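Local coordinates for protein RsfP (Uncultured bacterium, PDB 4GLJ) that probably catalyses the phosphate-dependent cleavage of methylthioadenosine and binds the dye rhodamine B, at residues Y83-K86 against T87-V90. Numbering follows the deposited sequence.
Sequences YALK and TLGV
Thr-87 packs its methyl CG2 obliquely against the Tyr-83 ring, 3.6 Å from CE2, as helix 78-87 winds to its end in a Schellman motif. The backbone N of Thr-87 still makes an ordinary helical bond to Tyr-83 O. Its OG1, turned back by a chi1 of 71° into the position between backbone N and carbonyl carbon, donates to Ala-84 O at 2.7 Å and gives that carbonyl a side-chain partner. The competing bond from Leu-88 N to Ala-84 O is weak; the same N-H reaches Leu-85 O at 3.0 Å. Leu-88 sets its CG 3.6 Å from Ala-84 O, and its side chain touches Ile-38 and Ile-49. Gly-89, with a positive phi of 87°, breaks the helical path and bonds through its N to Lys-86 O at 2.9 Å. Val-90 N then reaches back weakly to Leu-85 O, and the chain leaves for strand 92-101. Val-90 CG2 lies 4.1 Å from Leu-85 CB, and both side chains touch Ala-17 of strand 16-20. Lys-86 NZ bonds Ala-210 O and also a water, which in turn donates to Val-90 O at 2.6 Å.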
loop_
_atom_site.group_PDB
_atom_site.type_symbol
_atom_site.label_atom_id
_atom_site.label_comp_id
_atom_site.label_asym_id
_atom_site.label_seq_id
_atom_site.Cartn_x
_atom_site.Cartn_y
_atom_site.Cartn_z
ATOM N N TYR A 83 -8.307 3.547 21.634
ATOM C CA TYR A 83 -8.201 2.831 22.893
ATOM C C TYR A 83 -8.647 3.761 24.059
ATOM O O TYR A 83 -9.402 3.374 24.992
ATOM C CB TYR A 83 -6.771 2.366 23.167
ATOM C CG TYR A 83 -6.666 1.333 24.305
ATOM C CD1 TYR A 83 -6.702 -0.041 24.036
ATOM C CD2 TYR A 83 -6.551 1.722 25.658
ATOM C CE1 TYR A 83 -6.608 -0.991 25.074
ATOM C CE2 TYR A 83 -6.462 0.782 26.700
ATOM C CZ TYR A 83 -6.497 -0.574 26.385
ATOM O OH TYR A 83 -6.451 -1.524 27.388
ATOM N N ALA A 84 -8.158 4.992 24.040
ATOM C CA ALA A 84 -8.527 5.971 25.091
ATOM C C ALA A 84 -10.068 6.183 25.176
ATOM O O ALA A 84 -10.624 6.238 26.262
ATOM C CB ALA A 84 -7.795 7.280 24.820
ATOM N N LEU A 85 -10.745 6.233 24.035
ATOM C CA LEU A 85 -12.185 6.521 24.016
ATOM C C LEU A 85 -12.881 5.266 24.541
ATOM O O LEU A 85 -13.820 5.365 25.320
ATOM C CB LEU A 85 -12.669 6.868 22.608
ATOM C CG LEU A 85 -12.162 8.210 22.060
ATOM C CD1 LEU A 85 -12.641 8.437 20.632
ATOM C CD2 LEU A 85 -12.611 9.392 22.956
ATOM N N LYS A 86 -12.412 4.085 24.114
ATOM C CA LYS A 86 -12.857 2.851 24.779
ATOM C C LYS A 86 -12.760 2.850 26.305
ATOM O O LYS A 86 -13.718 2.445 26.971
ATOM C CB LYS A 86 -12.132 1.604 24.206
ATOM C CG LYS A 86 -12.781 0.330 24.722
ATOM C CD LYS A 86 -14.202 0.208 24.096
ATOM C CE LYS A 86 -14.786 -1.144 24.574
ATOM N NZ LYS A 86 -16.102 -1.456 23.910
ATOM N N THR A 87 -11.663 3.325 26.877
ATOM C CA THR A 87 -11.538 3.351 28.318
ATOM C C THR A 87 -12.567 4.282 28.974
ATOM O O THR A 87 -12.881 4.125 30.160
ATOM C CB THR A 87 -10.135 3.740 28.825
ATOM O OG1 THR A 87 -9.891 5.136 28.583
ATOM C CG2 THR A 87 -9.046 2.860 28.196
ATOM N N LEU A 88 -13.128 5.214 28.214
ATOM C CA LEU A 88 -14.132 6.144 28.810
ATOM C C LEU A 88 -15.532 5.522 28.738
ATOM O O LEU A 88 -16.497 6.083 29.229
ATOM C CB LEU A 88 -14.083 7.487 28.038
ATOM C CG LEU A 88 -12.817 8.340 28.274
ATOM C CD1 LEU A 88 -12.677 9.534 27.316
ATOM C CD2 LEU A 88 -12.854 8.831 29.726
ATOM N N GLY A 89 -15.648 4.380 28.058
ATOM C CA GLY A 89 -16.927 3.695 27.871
ATOM C C GLY A 89 -17.720 4.153 26.671
ATOM O O GLY A 89 -18.921 3.927 26.566
ATOM N N VAL A 90 -17.048 4.801 25.727
ATOM C CA VAL A 90 -17.725 5.338 24.548
ATOM C C VAL A 90 -18.285 4.170 23.748
ATOM O O VAL A 90 -17.604 3.160 23.515
ATOM C CB VAL A 90 -16.710 6.153 23.686
ATOM C CG1 VAL A 90 -17.262 6.525 22.306
ATOM C CG2 VAL A 90 -16.280 7.399 24.493
HETATM O O HOH W 1 -17.818 0.750 24.466
#